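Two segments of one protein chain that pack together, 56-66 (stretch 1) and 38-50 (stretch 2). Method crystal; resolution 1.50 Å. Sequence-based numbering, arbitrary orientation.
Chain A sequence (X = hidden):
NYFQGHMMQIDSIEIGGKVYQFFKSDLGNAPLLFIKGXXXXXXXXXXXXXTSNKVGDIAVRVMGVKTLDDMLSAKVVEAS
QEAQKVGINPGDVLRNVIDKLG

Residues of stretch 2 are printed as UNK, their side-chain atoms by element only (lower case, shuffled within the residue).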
# COMPACT_ATOMS: atom_id res chain seq x y z
N GLY A 56 -16.43 -6.71 19.11
CA GLY A 56 -17.23 -5.50 19.24
C GLY A 56 -17.11 -4.43 18.17
O GLY A 56 -17.27 -3.24 18.46
N ASP A 57 -16.84 -4.84 16.94
CA ASP A 57 -16.71 -3.89 15.84
C ASP A 57 -18.04 -3.40 15.30
O ASP A 57 -19.07 -4.05 15.45
CB ASP A 57 -16.00 -4.52 14.63
CG ASP A 57 -14.55 -4.85 14.89
OD1 ASP A 57 -13.95 -4.27 15.81
OD2 ASP A 57 -14.02 -5.70 14.14
N ILE A 58 -18.00 -2.23 14.66
CA ILE A 58 -19.16 -1.70 13.96
C ILE A 58 -18.75 -2.17 12.57
O ILE A 58 -17.83 -1.62 11.95
CB ILE A 58 -19.22 -0.16 13.99
CG1 ILE A 58 -19.67 0.32 15.37
CG2 ILE A 58 -20.18 0.34 12.91
CD1 ILE A 58 -19.75 1.84 15.50
N ALA A 59 -19.41 -3.21 12.07
CA ALA A 59 -19.05 -3.76 10.77
C ALA A 59 -20.22 -4.24 9.94
O ALA A 59 -21.24 -4.66 10.47
CB ALA A 59 -18.08 -4.92 10.97
N VAL A 60 -20.05 -4.16 8.63
CA VAL A 60 -21.07 -4.65 7.71
C VAL A 60 -20.38 -5.52 6.66
O VAL A 60 -19.24 -5.27 6.27
CB VAL A 60 -21.84 -3.50 7.01
CG1 VAL A 60 -22.72 -2.78 8.02
CG2 VAL A 60 -20.88 -2.54 6.37
N ARG A 61 -21.09 -6.55 6.24
CA ARG A 61 -20.57 -7.49 5.25
C ARG A 61 -21.46 -7.41 4.01
O ARG A 61 -22.68 -7.43 4.12
CB ARG A 61 -20.59 -8.90 5.85
CG ARG A 61 -20.11 -10.01 4.93
CD ARG A 61 -19.91 -11.30 5.71
NE ARG A 61 -19.55 -12.42 4.84
CZ ARG A 61 -20.42 -13.26 4.30
NH1 ARG A 61 -21.72 -13.13 4.56
NH2 ARG A 61 -20.00 -14.22 3.49
N VAL A 62 -20.83 -7.29 2.84
CA VAL A 62 -21.56 -7.25 1.57
C VAL A 62 -20.99 -8.39 0.73
O VAL A 62 -19.89 -8.87 0.99
CB VAL A 62 -21.38 -5.90 0.83
CG1 VAL A 62 -22.03 -4.78 1.63
CG2 VAL A 62 -19.90 -5.61 0.61
N MSE A 63 -21.74 -8.83 -0.28
CA MSE A 63 -21.27 -9.93 -1.11
C MSE A 63 -21.36 -9.62 -2.61
O MSE A 63 -22.06 -8.71 -3.03
CB MSE A 63 -22.07 -11.20 -0.80
CG MSE A 63 -21.99 -11.65 0.65
SE MSE A 63 -22.93 -13.33 0.98
CE MSE A 63 -24.73 -12.73 0.68
N GLY A 64 -20.61 -10.40 -3.39
CA GLY A 64 -20.61 -10.24 -4.84
C GLY A 64 -20.06 -8.93 -5.34
O GLY A 64 -20.49 -8.42 -6.38
N VAL A 65 -19.09 -8.37 -4.62
CA VAL A 65 -18.49 -7.10 -5.00
C VAL A 65 -17.05 -7.27 -5.49
O VAL A 65 -16.32 -8.13 -5.01
CB VAL A 65 -18.49 -6.11 -3.82
CG1 VAL A 65 -19.91 -5.85 -3.36
CG2 VAL A 65 -17.65 -6.65 -2.68
N LYS A 66 -16.66 -6.43 -6.44
CA LYS A 66 -15.32 -6.47 -7.00
C LYS A 66 -14.70 -5.08 -7.07
O LYS A 66 -13.49 -4.94 -7.21
CB LYS A 66 -15.35 -7.10 -8.40
CG LYS A 66 -15.91 -8.51 -8.42
CD LYS A 66 -16.02 -9.06 -9.83
CE LYS A 66 -16.62 -10.46 -9.83
NZ LYS A 66 -16.83 -10.99 -11.21
N UNK A 38 -13.41 5.92 10.45
CA UNK A 38 -12.88 6.04 11.80
C UNK A 38 -13.66 5.26 12.85
O UNK A 38 -13.12 4.92 13.90
c UNK A 38 -12.81 7.52 12.21
o UNK A 38 -14.09 8.11 12.24
N UNK A 39 -14.92 4.95 12.56
CA UNK A 39 -15.77 4.24 13.52
C UNK A 39 -16.04 2.77 13.18
O UNK A 39 -16.28 1.96 14.08
c UNK A 39 -18.34 7.07 14.21
c UNK A 39 -18.22 8.55 14.55
c UNK A 39 -17.11 4.96 13.67
c UNK A 39 -16.98 6.41 14.10
n UNK A 39 -19.56 9.19 14.68
N UNK A 40 -16.02 2.43 11.90
CA UNK A 40 -16.28 1.06 11.51
C UNK A 40 -15.85 0.77 10.09
O UNK A 40 -15.23 1.61 9.44
N UNK A 41 -16.20 -0.40 9.59
CA UNK A 41 -15.82 -0.79 8.24
C UNK A 41 -16.84 -1.68 7.55
O UNK A 41 -17.73 -2.25 8.18
o UNK A 41 -14.78 -6.11 11.65
c UNK A 41 -14.46 -1.51 8.30
c UNK A 41 -14.98 -5.11 9.49
c UNK A 41 -14.68 -5.01 10.84
c UNK A 41 -14.50 -2.75 9.18
c UNK A 41 -14.29 -3.79 11.37
c UNK A 41 -14.19 -2.67 10.54
c UNK A 41 -14.89 -3.99 8.67
N UNK A 42 -16.70 -1.76 6.23
CA UNK A 42 -17.54 -2.61 5.39
C UNK A 42 -16.55 -3.50 4.65
O UNK A 42 -15.52 -3.02 4.18
c UNK A 42 -18.34 -1.78 4.40
N UNK A 43 -16.85 -4.78 4.54
CA UNK A 43 -15.94 -5.68 3.85
C UNK A 43 -16.72 -6.68 3.00
O UNK A 43 -17.90 -6.93 3.25
c UNK A 43 -15.04 -6.41 4.85
c UNK A 43 -12.31 -9.61 4.81
c UNK A 43 -13.94 -7.25 4.22
se UNK A 43 -12.67 -7.89 5.55
N UNK A 44 -16.04 -7.23 2.00
CA UNK A 44 -16.61 -8.21 1.09
C UNK A 44 -16.91 -9.52 1.81
O UNK A 44 -16.74 -9.63 3.03
c UNK A 44 -15.64 -8.47 -0.06
s UNK A 44 -14.08 -9.23 0.48
N UNK A 45 -17.34 -10.52 1.04
CA UNK A 45 -17.69 -11.83 1.59
C UNK A 45 -16.65 -12.57 2.42
O UNK A 45 -17.00 -13.48 3.17
N UNK A 46 -15.38 -12.20 2.29
CA UNK A 46 -14.34 -12.86 3.07
C UNK A 46 -14.41 -12.51 4.56
O UNK A 46 -13.77 -13.16 5.38
c UNK A 46 -11.99 -15.46 0.27
c UNK A 46 -12.96 -12.52 2.53
c UNK A 46 -11.64 -14.80 -0.90
c UNK A 46 -12.19 -12.70 0.12
c UNK A 46 -11.75 -13.43 -0.98
o UNK A 46 -11.17 -15.51 -1.98
c UNK A 46 -12.43 -14.72 1.38
c UNK A 46 -12.54 -13.33 1.32
N UNK A 47 -15.21 -11.51 4.91
CA UNK A 47 -15.34 -11.12 6.31
C UNK A 47 -16.10 -12.14 7.14
O UNK A 47 -17.17 -12.61 6.74
c UNK A 47 -16.04 -9.76 6.45
c UNK A 47 -17.15 -8.05 7.91
c UNK A 47 -14.96 -9.06 8.59
c UNK A 47 -16.29 -9.31 7.89
N UNK A 48 -15.53 -12.47 8.30
CA UNK A 48 -16.15 -13.40 9.24
C UNK A 48 -16.89 -12.51 10.24
O UNK A 48 -16.27 -11.91 11.11
c UNK A 48 -15.08 -14.21 9.96
o UNK A 48 -16.71 -15.10 11.46
n UNK A 48 -14.97 -16.42 10.92
c UNK A 48 -15.66 -15.29 10.84
N UNK A 49 -18.22 -12.42 10.10
CA UNK A 49 -19.01 -11.58 11.00
C UNK A 49 -18.94 -12.04 12.46
O UNK A 49 -19.10 -11.23 13.38
c UNK A 49 -21.40 -10.62 11.34
se UNK A 49 -20.83 -8.78 11.53
c UNK A 49 -20.98 -8.22 9.68
c UNK A 49 -20.47 -11.54 10.52
N UNK A 50 -18.71 -13.33 12.69
CA UNK A 50 -18.63 -13.81 14.06
C UNK A 50 -17.44 -13.15 14.75
O UNK A 50 -17.48 -12.84 15.94
c UNK A 50 -18.49 -15.33 14.10
c UNK A 50 -19.63 -17.56 13.74
c UNK A 50 -19.64 -16.07 13.44
o UNK A 50 -18.56 -18.19 13.63
o UNK A 50 -20.70 -18.09 14.10
O HOH W 1 -15.46 -0.71 14.97
O HOH W 2 -17.70 -10.56 -2.10

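Position 38 carries one carbon and then one oxygen, and reaches nothing on stretch 1: S38. Position 39 has four carbons in a row ending in nitrogen, the unbranched chain of K39; its end leads away, and the backbone does the work, with water 1 donating to K39 O (2.9 Å) and accepting from I58 N (3.0 Å).

Position 40 has no side-chain atoms, so it is G40. The rule here is strict: an ideal CB would lie 2.4 Å from I58 O, a clash.

Position 41 shows one carbon, then a six-carbon ring bearing an oxygen. That oxygen approaches D57, and A59 CB lies over the ring face, 3.8 Å from its centroid. This is Y41, whose OH donates to D57 OD2 at 2.6 Å.

Position 42 has a single carbon, its CB 3.3 Å from V60 CG2: A42.

Position 43 runs two carbons, selenium and a carbon without branching, the selenomethionine M43; its end leads away from stretch 1.

Position 44 has one carbon and a sulfur, and its CB lies 3.8 Å from V65 CG2, although its CA-to-CB bond points away overall: C44.

Position 45 lacks side-chain atoms: G45. There is room for a CB here, so this glycine is not demanded by stretch 1. Its O accepts from both R61 NH2 (3.1 Å) and R61 NE (3.2 Å).

Position 46, a carbon and a six-carbon ring with one oxygen, turns away without contact: Y46. Position 47 has four carbons forked at the second, and one of the fork's carbons lies near V60 O, identifying L47, with CD2 3.8 Å from V60 O. A type I turn from C44 to L47 is closed by L47 N donating to C44 O at 3.1 Å.

Position 48 has two carbons, the second bearing oxygen and nitrogen: N48, whose side chain caps the following helix through a weak bond from the backbone N of position 50. Position 49 again has two carbons, selenium and a carbon, and its terminal carbon nears A59 O: selenomethionine M49, with CE 3.7 Å from A59 O. Position 50, three carbons with two oxygens on the third, is E50, out of reach.

The contact works as a parallel ladder: Y41 N to I58 O (3.1 Å), V60 N to Y41 O, M43 N to V60 O and V62 N to M43 O (each 3.0 Å). A42 and V60 share one face, while Y41, A59, M43 and R61 take the other. Beyond the ladder, extended R61 secures the turn through G45 O.

Stretch 2 (38-50) SKGYAMCGYLNME
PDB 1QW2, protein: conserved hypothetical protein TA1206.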